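Local structure of regulatory Subunit of Protein Kinase A (cAMP-dependent) from Euglena gracilis (Euglena gracilis, 6RSX) at residues Lys214-Leu219 and Ile223-Ile228; Val166-Ala171 and Lys232-Glu237; Phe61-Glu66 and Asn80-Glu85; Lys32-Lys37 and Asn133-Ala138. The protein binds cyclic AMP in each of its two cyclic nucleotide-binding domains and probably regulates cAMP-dependent protein kinase. All coordinates share one frame; numbering follows the deposited sequence.

Contact 1: residues Lys214-Leu219 and Ile223-Ile228; sequences KVNQTL and IHTINI. With CMP (adenosine-3',5'-cyclic-monophosphate), chain C.
I226 places CG1 between its backbone N and carbonyl carbon (chi1 56°), setting it 3.8 Å from CG1 of V215 and carrying CD1 on to 3.6 Å from C6 of the bound cAMP. N227 takes a different first torsion, with CG anti to the backbone N (chi1 -162°), and its ND2 donates to N7 of the same adenine over 3.0 Å in an almost straight bond. Both residues face V215, because the register slips by one: this is a classic beta bulge. The carbonyl O of V215 accepts from I226 N at 2.7 Å and weakly from N227 N, while V215 N donates to N227 O at 2.9 Å. V215 also brings CG2 within 3.7 Å of C8 of the adenine. Cutting I226 back to an alanine here would probably leave C6 of the adenine and the Q217 amide without the methyl that packs between them. Beyond the bulge, Q217 and H224 exchange backbone hydrogen bonds, and H224 ND1 adds a weak bond to Q217 O. The Q217 amide lies against I226 CD1 and gives its NE2 to V247 O. This hairpin supplies two adjacent strands at one edge of the second domain's four-stranded antiparallel sheet: strand 213-219 pairs on its other flank with strand 249-252, through K214 with V251 and N216 with T249, and strand 222-229 is one of the two outer strands.

Contact 2: residues Val166-Ala171 and Lys232-Glu237; sequences VPLFEA and KDFFGE. With CMP (adenosine-3',5'-cyclic-monophosphate), chain C.
L168 lays CD1 over one face of the F234 ring, 4.0 Å from CE2 and toward the rim, with its CD2 near CD2 of the ring and its CB near both CD2 and CE2. Its CG stands anti to the backbone N (chi1 176°), which sends both methyls to the ring. Next to this pair, V166 CG2 rests 4.0 Å from K232 CG. One water joins the two backbones: it accepts from L168 N at 3.0 Å and donates to K232 O at 2.7 Å, sitting in plane at the edge of F234. Further along, the chain reaches cAMP. G236 N donates to the ribose O2' at 2.9 Å, and O2' in turn donates to E237 OE1 at 2.6 Å, so the hydroxyl is held by two bonds. A bend at chi2 (-77°) folds the E237 carboxylate back to the sugar, and Y284 OH fixes its OE2. With an alanine in place of E237, O2' is likely to lose its acceptor and Y284 its carboxylate mate. The F-G-E sequence opens the phosphate-binding cassette of this family. Strand 234-235 pairs antiparallel with strand 204-208, whose F205 and I207 touch L168; L277 of helix 274-280 packs on both L168 and F234, and residues 166-171 lie in the link between helices 149-165 and 174-183.

Contact 3: residues Phe61-Glu66 and Asn80-Glu85; sequences FEKTAE and NFYVIE
K63 reaches Y82 over an intervening strand, and its side chain can be followed outward from the backbone. CB points toward strand 80-84 but stays 4.5 Å from Y82 CE1, and CG, anti to the backbone N (chi1 -169°), continues the chain in extended form. CD is the first atom to meet the tyrosine closely, 3.5 Å from CE1, approaching the ring obliquely. There the chain bends, with chi3 away from a staggered value, and CE passes 3.6 Å from Y82 OH. NZ runs on beyond the ring, 4.6 Å from that hydroxyl, so the methylenes rather than the ammonium touch the phenol. The hydroxyl accepts a hydrogen bond from N80 ND2 at 3.1 Å, nearly straight (174°) and in the amide plane. This bond fixes the turn of the N80 amide and places its OD1 3.6 Å from CZ of F61, in plane at the ring edge, with ring and amide 78° apart. Strand 134-140 lies between the two strands in the antiparallel sheet of the first cyclic nucleotide-binding domain, and its A138 touches both F61 and Y82. Y82 also meets the ring of F113 and touches M72, and N80 O accepts from R124 NH2; all three of these residues line the first cAMP pocket. Between the two segments themselves the chemistry is modest: methylenes against a phenol, and an amide oxygen facing the slightly positive C-H edge of a phenyl ring, a weakly favourable match with no hydrogen bond or salt bridge across.

Contact 4: residues Lys32-Lys37 and Asn133-Ala138; sequences KARIEK and NVRLWA
Helix 32-37 crosses strand 134-138 at 107°, the two axes 10.3 Å apart where they approach most closely, with the CA atoms of I35 and W137 7.6 Å from each other. The contact seats the N-terminal helix 29-39 on the beta-roll of the first cyclic nucleotide-binding domain, a cupin-type fold. W137 is gripped in two ways. Over the face of its indole, I35 makes a CH-pi contact, CG1 standing 3.7 Å from the centroid of the six-membered ring and almost on its normal, while CD1 reaches CZ3. At the edge comes R34, whose CG is anti to the backbone N (chi1 -176°) and whose chain is extended to NE, so that CD lies in the indole plane. The guanidinium then turns a face to the ring edge, with CZ2 over its centre and the two planes 69° apart; NE is 3.6 Å from CZ2. R34 NE makes a salt bridge and W137 NE1 a hydrogen bond to E85 OE2, which locks arginine and indole together. M60 touches I35 as well as W137, and Y57 of helix 50-59 also packs on I35. R135 comes in from the strand, its NE bonded to S86 OG. E85, also in a long, weak ion pair with R135, probably offsets the like charges of the two arginines: R34 NH2 and R135 NH1, both donors and not bonded to each other, stand 3.2 Å apart.

In the fold
Contact 3 lies in the first cyclic nucleotide-binding domain and contact 4 joins helix 29-39 to it, whereas contacts 1 and 2 involve the second, on the opposite side of the chain's centre; the centres of contacts 1 and 3 are about 50 Å apart. Contacts 3 and 4, with centres about 7 Å apart, share one sheet: F61 O and A138 N, 2.7 Å apart, probably hydrogen-bond, so residues 61-66 pair directly with residues 133-138. In contact 3, the side chain of Y82 is about 8 Å from a bound cAMP, that of the first domain. Contacts 1 and 2, centres about 20 Å apart, meet different parts of the second cAMP, contact 1 the adenine and contact 2 the ribose, their segments 223-228 and 232-237 following closely in sequence.

Contact 1: residues Lys214-Leu219 and Ile223-Ile228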
# COMPACT_ATOMS: atom_id res chain seq x y z
N LYS A 214 -13.04 9.98 20.17
CA LYS A 214 -12.99 11.37 20.64
C LYS A 214 -11.67 11.99 20.20
O LYS A 214 -10.62 11.34 20.29
CB LYS A 214 -13.10 11.43 22.16
CG LYS A 214 -14.47 11.10 22.71
CD LYS A 214 -14.45 11.37 24.22
CE LYS A 214 -15.81 11.19 24.87
NZ LYS A 214 -15.74 11.37 26.36
N VAL A 215 -11.72 13.25 19.75
CA VAL A 215 -10.54 14.05 19.43
C VAL A 215 -10.41 15.08 20.54
O VAL A 215 -11.26 15.97 20.64
CB VAL A 215 -10.67 14.75 18.08
CG1 VAL A 215 -9.36 15.46 17.70
CG2 VAL A 215 -11.02 13.71 16.95
N ASN A 216 -9.35 14.96 21.35
CA ASN A 216 -9.13 15.79 22.54
C ASN A 216 -7.88 16.64 22.37
O ASN A 216 -6.89 16.22 21.78
CB ASN A 216 -8.99 14.91 23.78
CG ASN A 216 -10.23 14.14 24.09
OD1 ASN A 216 -11.34 14.54 23.70
ND2 ASN A 216 -10.08 13.04 24.81
N GLN A 217 -7.89 17.84 22.95
CA GLN A 217 -6.77 18.74 22.78
C GLN A 217 -6.65 19.51 24.08
O GLN A 217 -7.67 19.83 24.70
CB GLN A 217 -7.03 19.68 21.61
CG GLN A 217 -5.89 20.51 21.12
CD GLN A 217 -6.31 21.30 19.90
OE1 GLN A 217 -7.21 22.13 19.97
NE2 GLN A 217 -5.69 21.01 18.76
N THR A 218 -5.41 19.76 24.50
CA THR A 218 -5.16 20.51 25.73
C THR A 218 -5.04 22.00 25.46
O THR A 218 -4.47 22.43 24.45
CB THR A 218 -3.89 20.02 26.42
OG1 THR A 218 -2.76 20.38 25.62
CG2 THR A 218 -3.94 18.52 26.56
N LEU A 219 -5.54 22.80 26.40
CA LEU A 219 -5.36 24.24 26.32
C LEU A 219 -5.26 24.68 27.77
O LEU A 219 -6.10 24.29 28.58
CB LEU A 219 -6.52 24.93 25.62
CG LEU A 219 -6.46 26.43 25.33
CD1 LEU A 219 -5.30 26.74 24.41
CD2 LEU A 219 -7.79 26.88 24.73
N ILE A 223 -7.95 19.53 29.21
CA ILE A 223 -8.31 18.73 28.04
C ILE A 223 -9.76 19.01 27.68
O ILE A 223 -10.64 18.94 28.54
CB ILE A 223 -8.10 17.24 28.33
CG1 ILE A 223 -6.66 16.99 28.75
CG2 ILE A 223 -8.48 16.39 27.09
CD1 ILE A 223 -6.38 15.55 29.16
N HIS A 224 -10.02 19.33 26.40
CA HIS A 224 -11.39 19.32 25.93
C HIS A 224 -11.52 18.56 24.62
O HIS A 224 -10.58 18.39 23.84
CB HIS A 224 -11.99 20.72 25.74
CG HIS A 224 -11.26 21.57 24.76
ND1 HIS A 224 -9.89 21.68 24.75
CD2 HIS A 224 -11.71 22.42 23.81
CE1 HIS A 224 -9.52 22.53 23.81
NE2 HIS A 224 -10.61 23.00 23.22
N THR A 225 -12.74 18.10 24.39
CA THR A 225 -13.06 17.32 23.20
C THR A 225 -13.42 18.30 22.10
O THR A 225 -14.35 19.10 22.26
CB THR A 225 -14.20 16.38 23.52
OG1 THR A 225 -13.80 15.45 24.54
CG2 THR A 225 -14.67 15.65 22.24
N ILE A 226 -12.67 18.28 20.99
CA ILE A 226 -12.89 19.22 19.90
C ILE A 226 -13.58 18.59 18.70
O ILE A 226 -13.99 19.32 17.79
CB ILE A 226 -11.57 19.88 19.43
CG1 ILE A 226 -10.54 18.82 19.02
CG2 ILE A 226 -10.98 20.78 20.52
CD1 ILE A 226 -9.32 19.39 18.28
N ASN A 227 -13.70 17.27 18.66
CA ASN A 227 -14.34 16.64 17.51
C ASN A 227 -14.72 15.22 17.92
O ASN A 227 -14.15 14.66 18.87
CB ASN A 227 -13.42 16.66 16.29
CG ASN A 227 -14.17 16.42 14.98
OD1 ASN A 227 -15.39 16.19 14.99
ND2 ASN A 227 -13.46 16.50 13.86
N ILE A 228 -15.69 14.64 17.21
CA ILE A 228 -16.09 13.25 17.40
C ILE A 228 -16.10 12.59 16.03
O ILE A 228 -16.69 13.14 15.08
CB ILE A 228 -17.47 13.11 18.07
CG1 ILE A 228 -17.47 13.63 19.51
CG2 ILE A 228 -17.93 11.64 18.06
CD1 ILE A 228 -16.73 12.72 20.45
P CMP C . -2.89 14.63 13.52
O1P CMP C . -1.76 13.73 12.74
O2P CMP C . -2.47 15.99 13.94
O5' CMP C . -3.26 13.86 14.86
C5' CMP C . -4.50 14.15 15.51
C4' CMP C . -5.58 14.20 14.45
O4' CMP C . -6.89 14.58 14.91
C3' CMP C . -5.36 15.16 13.31
O3' CMP C . -4.22 14.83 12.51
C2' CMP C . -6.70 15.06 12.58
O2' CMP C . -6.69 13.87 11.76
C1' CMP C . -7.67 14.80 13.76
N9 CMP C . -8.64 15.87 13.98
C8 CMP C . -9.97 15.71 14.00
N7 CMP C . -10.52 16.90 14.23
C5 CMP C . -9.51 17.78 14.39
C6 CMP C . -9.55 19.12 14.66
N6 CMP C . -10.66 20.01 14.85
N1 CMP C . -8.43 19.81 14.76
C2 CMP C . -7.24 19.17 14.60
N3 CMP C . -7.20 17.82 14.32
C4 CMP C . -8.35 17.15 14.24

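Contact 2: residues Val166-Ala171 and Lys232-Glu237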
# COMPACT_ATOMS: atom_id res chain seq x y z
N VAL A 166 -16.08 4.53 0.76
CA VAL A 166 -15.51 5.50 1.70
C VAL A 166 -15.14 6.75 0.91
O VAL A 166 -14.32 6.67 -0.01
CB VAL A 166 -14.28 4.93 2.42
CG1 VAL A 166 -13.56 6.05 3.19
CG2 VAL A 166 -14.69 3.79 3.34
N PRO A 167 -15.69 7.93 1.25
CA PRO A 167 -15.43 9.12 0.44
C PRO A 167 -13.96 9.41 0.26
O PRO A 167 -13.56 9.96 -0.78
CB PRO A 167 -16.12 10.25 1.24
CG PRO A 167 -17.26 9.52 1.92
CD PRO A 167 -16.72 8.17 2.29
N LEU A 168 -13.14 9.10 1.25
CA LEU A 168 -11.71 9.37 1.16
C LEU A 168 -11.11 8.76 -0.11
O LEU A 168 -10.20 9.33 -0.72
CB LEU A 168 -11.00 8.81 2.39
CG LEU A 168 -9.47 8.94 2.38
CD1 LEU A 168 -9.04 10.39 2.37
CD2 LEU A 168 -8.85 8.17 3.54
N PHE A 169 -11.62 7.60 -0.51
CA PHE A 169 -11.03 6.86 -1.61
C PHE A 169 -11.74 7.09 -2.94
O PHE A 169 -11.50 6.35 -3.90
CB PHE A 169 -11.03 5.36 -1.27
CG PHE A 169 -10.21 5.03 -0.05
CD1 PHE A 169 -8.90 5.47 0.05
CD2 PHE A 169 -10.75 4.32 1.00
CE1 PHE A 169 -8.13 5.18 1.16
CE2 PHE A 169 -9.98 4.02 2.12
CZ PHE A 169 -8.67 4.45 2.19
N GLU A 170 -12.58 8.13 -3.03
CA GLU A 170 -13.44 8.28 -4.20
C GLU A 170 -12.62 8.39 -5.49
O GLU A 170 -13.06 7.91 -6.54
CB GLU A 170 -14.33 9.52 -4.05
CG GLU A 170 -13.63 10.78 -4.40
N ALA A 171 -11.46 9.04 -5.44
CA ALA A 171 -10.67 9.35 -6.62
C ALA A 171 -9.70 8.23 -7.00
O ALA A 171 -9.00 8.35 -8.01
CB ALA A 171 -9.89 10.65 -6.41
N LYS A 232 -16.06 5.64 8.63
CA LYS A 232 -15.57 6.20 7.39
C LYS A 232 -14.86 7.55 7.59
O LYS A 232 -14.32 8.08 6.62
CB LYS A 232 -16.67 6.33 6.31
CG LYS A 232 -17.35 4.99 6.02
CD LYS A 232 -18.45 5.08 4.96
CE LYS A 232 -18.80 3.70 4.40
NZ LYS A 232 -18.83 2.62 5.43
N ASP A 233 -14.84 8.12 8.81
CA ASP A 233 -13.94 9.23 9.10
C ASP A 233 -12.51 8.71 9.26
O ASP A 233 -12.26 7.52 9.39
CB ASP A 233 -14.34 9.98 10.37
CG ASP A 233 -15.69 10.66 10.25
OD1 ASP A 233 -16.07 11.05 9.13
OD2 ASP A 233 -16.38 10.79 11.30
N PHE A 234 -11.56 9.65 9.28
CA PHE A 234 -10.15 9.28 9.30
C PHE A 234 -9.41 10.27 10.18
O PHE A 234 -9.94 11.33 10.52
CB PHE A 234 -9.56 9.26 7.88
CG PHE A 234 -9.88 10.48 7.08
CD1 PHE A 234 -9.14 11.64 7.25
CD2 PHE A 234 -10.95 10.48 6.19
CE1 PHE A 234 -9.45 12.79 6.53
CE2 PHE A 234 -11.27 11.61 5.46
CZ PHE A 234 -10.51 12.77 5.63
N PHE A 235 -8.16 9.95 10.52
CA PHE A 235 -7.40 10.89 11.36
C PHE A 235 -5.93 10.50 11.30
O PHE A 235 -5.58 9.38 10.91
CB PHE A 235 -7.90 10.87 12.81
CG PHE A 235 -7.84 9.53 13.47
CD1 PHE A 235 -8.92 8.62 13.37
CD2 PHE A 235 -6.72 9.14 14.21
CE1 PHE A 235 -8.88 7.34 13.97
CE2 PHE A 235 -6.68 7.89 14.84
CZ PHE A 235 -7.76 6.97 14.71
N GLY A 236 -5.07 11.42 11.70
CA GLY A 236 -3.65 11.15 11.77
C GLY A 236 -2.90 11.64 10.57
O GLY A 236 -1.67 11.46 10.50
N GLU A 237 -3.59 12.29 9.64
CA GLU A 237 -2.97 12.71 8.39
C GLU A 237 -2.06 13.93 8.54
O GLU A 237 -1.10 14.07 7.78
CB GLU A 237 -4.05 13.00 7.35
CG GLU A 237 -4.71 14.41 7.45
CD GLU A 237 -5.73 14.54 8.58
OE1 GLU A 237 -6.01 13.53 9.25
OE2 GLU A 237 -6.26 15.66 8.79
P CMP C . -2.89 14.63 13.52
O1P CMP C . -1.76 13.73 12.74
O2P CMP C . -2.47 15.99 13.94
O5' CMP C . -3.26 13.86 14.86
C5' CMP C . -4.50 14.15 15.51
C4' CMP C . -5.58 14.20 14.45
O4' CMP C . -6.89 14.58 14.91
C3' CMP C . -5.36 15.16 13.31
O3' CMP C . -4.22 14.83 12.51
C2' CMP C . -6.70 15.06 12.58
O2' CMP C . -6.69 13.87 11.76
C1' CMP C . -7.67 14.80 13.76
N9 CMP C . -8.64 15.87 13.98
C8 CMP C . -9.97 15.71 14.00
N7 CMP C . -10.52 16.90 14.23
C5 CMP C . -9.51 17.78 14.39
C6 CMP C . -9.55 19.12 14.66
N6 CMP C . -10.66 20.01 14.85
N1 CMP C . -8.43 19.81 14.76
C2 CMP C . -7.24 19.17 14.60
N3 CMP C . -7.20 17.82 14.32
C4 CMP C . -8.35 17.15 14.24
O HOH W 1 -13.85 9.21 4.17

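Contact 3: residues Phe61-Glu66 and Asn80-Glu85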
# COMPACT_ATOMS: atom_id res chain seq x y z
N PHE A 61 14.75 -15.13 -8.59
CA PHE A 61 15.84 -15.09 -9.54
C PHE A 61 15.95 -13.71 -10.20
O PHE A 61 14.99 -12.94 -10.27
CB PHE A 61 15.70 -16.17 -10.63
CG PHE A 61 14.38 -16.15 -11.38
CD1 PHE A 61 13.24 -16.75 -10.84
CD2 PHE A 61 14.30 -15.55 -12.62
CE1 PHE A 61 12.01 -16.75 -11.56
CE2 PHE A 61 13.09 -15.55 -13.34
CZ PHE A 61 11.95 -16.15 -12.81
N GLU A 62 17.15 -13.44 -10.72
CA GLU A 62 17.48 -12.12 -11.30
C GLU A 62 17.04 -12.06 -12.76
O GLU A 62 17.15 -13.04 -13.51
CB GLU A 62 18.98 -11.86 -11.23
CG GLU A 62 19.55 -11.84 -9.85
CD GLU A 62 21.07 -11.63 -9.84
OE1 GLU A 62 21.78 -12.46 -9.23
OE2 GLU A 62 21.54 -10.64 -10.45
N LYS A 63 16.53 -10.91 -13.15
CA LYS A 63 16.24 -10.60 -14.54
C LYS A 63 16.71 -9.17 -14.77
O LYS A 63 16.51 -8.33 -13.90
CB LYS A 63 14.77 -10.65 -14.86
CG LYS A 63 14.47 -10.59 -16.35
CD LYS A 63 12.97 -10.86 -16.63
CE LYS A 63 12.74 -12.17 -17.42
NZ LYS A 63 13.63 -13.32 -16.99
N THR A 64 17.28 -8.89 -15.93
CA THR A 64 17.65 -7.53 -16.29
C THR A 64 16.92 -7.16 -17.58
O THR A 64 16.46 -8.03 -18.34
CB THR A 64 19.17 -7.37 -16.46
OG1 THR A 64 19.60 -8.21 -17.53
CG2 THR A 64 19.89 -7.79 -15.20
N ALA A 65 16.81 -5.86 -17.81
CA ALA A 65 16.20 -5.31 -19.01
C ALA A 65 16.94 -4.05 -19.39
O ALA A 65 17.10 -3.17 -18.53
CB ALA A 65 14.73 -4.96 -18.78
N GLU A 66 17.34 -3.92 -20.65
CA GLU A 66 17.97 -2.70 -21.11
C GLU A 66 16.94 -1.60 -21.26
O GLU A 66 15.77 -1.86 -21.55
CB GLU A 66 18.68 -2.90 -22.45
CG GLU A 66 19.90 -3.78 -22.38
CD GLU A 66 20.51 -4.01 -23.76
OE1 GLU A 66 20.25 -3.19 -24.68
OE2 GLU A 66 21.24 -5.02 -23.93
N ASN A 80 5.71 -14.51 -14.78
CA ASN A 80 6.39 -14.18 -13.54
C ASN A 80 5.77 -12.99 -12.81
O ASN A 80 4.97 -12.23 -13.37
CB ASN A 80 7.87 -13.84 -13.80
CG ASN A 80 8.64 -14.98 -14.47
OD1 ASN A 80 8.55 -16.15 -14.08
ND2 ASN A 80 9.42 -14.63 -15.49
N PHE A 81 6.11 -12.89 -11.53
CA PHE A 81 5.86 -11.72 -10.69
C PHE A 81 7.21 -11.05 -10.39
O PHE A 81 8.20 -11.75 -10.13
CB PHE A 81 5.15 -12.17 -9.42
CG PHE A 81 4.96 -11.09 -8.40
CD1 PHE A 81 4.06 -10.08 -8.62
CD2 PHE A 81 5.56 -11.20 -7.18
CE1 PHE A 81 3.83 -9.06 -7.62
CE2 PHE A 81 5.34 -10.21 -6.19
CZ PHE A 81 4.45 -9.18 -6.42
N TYR A 82 7.26 -9.71 -10.46
CA TYR A 82 8.54 -9.00 -10.42
C TYR A 82 8.57 -7.97 -9.30
O TYR A 82 7.56 -7.34 -8.99
CB TYR A 82 8.82 -8.25 -11.75
CG TYR A 82 8.94 -9.18 -12.95
CD1 TYR A 82 10.15 -9.77 -13.26
CD2 TYR A 82 7.85 -9.40 -13.81
CE1 TYR A 82 10.30 -10.61 -14.37
CE2 TYR A 82 7.97 -10.24 -14.92
CZ TYR A 82 9.20 -10.82 -15.20
OH TYR A 82 9.36 -11.63 -16.30
N VAL A 83 9.77 -7.79 -8.73
CA VAL A 83 10.06 -6.60 -7.89
C VAL A 83 11.26 -5.88 -8.48
O VAL A 83 12.28 -6.50 -8.79
CB VAL A 83 10.32 -6.98 -6.41
CG1 VAL A 83 10.50 -5.71 -5.52
CG2 VAL A 83 9.21 -7.86 -5.84
N ILE A 84 11.19 -4.55 -8.58
CA ILE A 84 12.29 -3.78 -9.13
C ILE A 84 13.40 -3.67 -8.09
O ILE A 84 13.16 -3.27 -6.94
CB ILE A 84 11.81 -2.38 -9.55
CG1 ILE A 84 10.79 -2.50 -10.71
CG2 ILE A 84 13.03 -1.57 -9.99
CD1 ILE A 84 10.18 -1.12 -11.15
N GLU A 85 14.63 -3.98 -8.50
CA GLU A 85 15.80 -3.73 -7.67
C GLU A 85 16.45 -2.39 -8.04
O GLU A 85 16.73 -1.57 -7.15
CB GLU A 85 16.82 -4.87 -7.83
CG GLU A 85 18.04 -4.69 -6.90
CD GLU A 85 18.98 -5.91 -7.01
OE1 GLU A 85 19.23 -6.37 -8.15
OE2 GLU A 85 19.37 -6.44 -5.95

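Contact 4: residues Lys32-Lys37 and Asn133-Ala138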
# COMPACT_ATOMS: atom_id res chain seq x y z
N LYS A 32 20.23 -13.77 0.18
CA LYS A 32 19.12 -13.45 1.05
C LYS A 32 19.19 -11.98 1.47
O LYS A 32 18.19 -11.26 1.41
CB LYS A 32 19.12 -14.36 2.28
CG LYS A 32 18.13 -13.94 3.36
CD LYS A 32 18.02 -14.95 4.50
CE LYS A 32 17.29 -14.35 5.72
NZ LYS A 32 16.83 -15.36 6.71
N ALA A 33 20.37 -11.52 1.85
CA ALA A 33 20.49 -10.13 2.29
C ALA A 33 20.12 -9.18 1.16
O ALA A 33 19.40 -8.20 1.36
CB ALA A 33 21.90 -9.84 2.81
N ARG A 34 20.62 -9.47 -0.03
CA ARG A 34 20.33 -8.66 -1.21
C ARG A 34 18.83 -8.64 -1.53
O ARG A 34 18.26 -7.57 -1.80
CB ARG A 34 21.13 -9.21 -2.38
CG ARG A 34 20.98 -8.41 -3.60
CD ARG A 34 21.95 -8.84 -4.69
NE ARG A 34 21.51 -8.30 -5.98
CZ ARG A 34 21.86 -8.80 -7.15
NH1 ARG A 34 22.65 -9.87 -7.22
NH2 ARG A 34 21.37 -8.26 -8.27
N ILE A 35 18.18 -9.80 -1.51
CA ILE A 35 16.74 -9.81 -1.75
C ILE A 35 16.01 -9.03 -0.67
O ILE A 35 15.11 -8.22 -0.96
CB ILE A 35 16.24 -11.27 -1.86
CG1 ILE A 35 16.80 -11.87 -3.14
CG2 ILE A 35 14.73 -11.31 -1.85
CD1 ILE A 35 16.68 -13.41 -3.18
N GLU A 36 16.39 -9.24 0.60
CA GLU A 36 15.77 -8.51 1.70
C GLU A 36 15.85 -7.01 1.49
O GLU A 36 14.88 -6.29 1.75
CB GLU A 36 16.41 -8.89 3.03
CG GLU A 36 16.17 -10.31 3.47
CD GLU A 36 16.88 -10.63 4.78
OE1 GLU A 36 17.47 -9.71 5.39
OE2 GLU A 36 16.85 -11.81 5.19
N LYS A 37 17.00 -6.52 1.02
CA LYS A 37 17.16 -5.07 0.81
C LYS A 37 16.16 -4.56 -0.21
O LYS A 37 15.53 -3.50 -0.04
CB LYS A 37 18.58 -4.77 0.32
CG LYS A 37 19.56 -4.35 1.41
CD LYS A 37 21.00 -4.67 0.99
CE LYS A 37 21.40 -3.95 -0.29
NZ LYS A 37 21.53 -2.46 -0.16
N ASN A 133 18.16 1.26 -17.74
CA ASN A 133 18.47 -0.15 -17.50
C ASN A 133 17.86 -0.54 -16.17
O ASN A 133 17.86 0.25 -15.21
CB ASN A 133 19.97 -0.38 -17.46
CG ASN A 133 20.63 -0.10 -18.78
OD1 ASN A 133 19.99 -0.12 -19.85
ND2 ASN A 133 21.93 0.18 -18.73
N VAL A 134 17.34 -1.76 -16.09
CA VAL A 134 16.59 -2.18 -14.91
C VAL A 134 17.14 -3.53 -14.43
O VAL A 134 17.52 -4.41 -15.23
CB VAL A 134 15.07 -2.26 -15.20
CG1 VAL A 134 14.34 -3.04 -14.12
CG2 VAL A 134 14.43 -0.86 -15.40
N ARG A 135 17.19 -3.68 -13.12
CA ARG A 135 17.45 -4.96 -12.47
C ARG A 135 16.20 -5.36 -11.70
O ARG A 135 15.61 -4.53 -11.00
CB ARG A 135 18.65 -4.89 -11.51
CG ARG A 135 20.03 -4.72 -12.14
CD ARG A 135 21.20 -4.96 -11.11
NE ARG A 135 21.09 -4.17 -9.87
CZ ARG A 135 21.82 -4.41 -8.78
NH1 ARG A 135 22.72 -5.40 -8.78
NH2 ARG A 135 21.65 -3.66 -7.70
N LEU A 136 15.81 -6.65 -11.81
CA LEU A 136 14.59 -7.11 -11.16
C LEU A 136 14.88 -8.40 -10.41
O LEU A 136 15.80 -9.14 -10.78
CB LEU A 136 13.48 -7.46 -12.20
CG LEU A 136 13.17 -6.46 -13.33
CD1 LEU A 136 12.51 -7.09 -14.54
CD2 LEU A 136 12.21 -5.46 -12.77
N TRP A 137 14.09 -8.68 -9.38
CA TRP A 137 13.99 -10.03 -8.80
C TRP A 137 12.62 -10.60 -9.17
O TRP A 137 11.62 -9.90 -9.13
CB TRP A 137 14.16 -9.96 -7.28
CG TRP A 137 15.61 -9.77 -6.87
CD1 TRP A 137 16.23 -8.59 -6.44
CD2 TRP A 137 16.60 -10.77 -6.84
NE1 TRP A 137 17.56 -8.84 -6.17
CE2 TRP A 137 17.80 -10.18 -6.39
CE3 TRP A 137 16.58 -12.14 -7.13
CZ2 TRP A 137 18.98 -10.91 -6.24
CZ3 TRP A 137 17.75 -12.86 -6.98
CH2 TRP A 137 18.93 -12.26 -6.54
N ALA A 138 12.56 -11.88 -9.53
CA ALA A 138 11.33 -12.44 -10.07
C ALA A 138 10.99 -13.74 -9.36
O ALA A 138 11.88 -14.48 -8.93
CB ALA A 138 11.47 -12.74 -11.56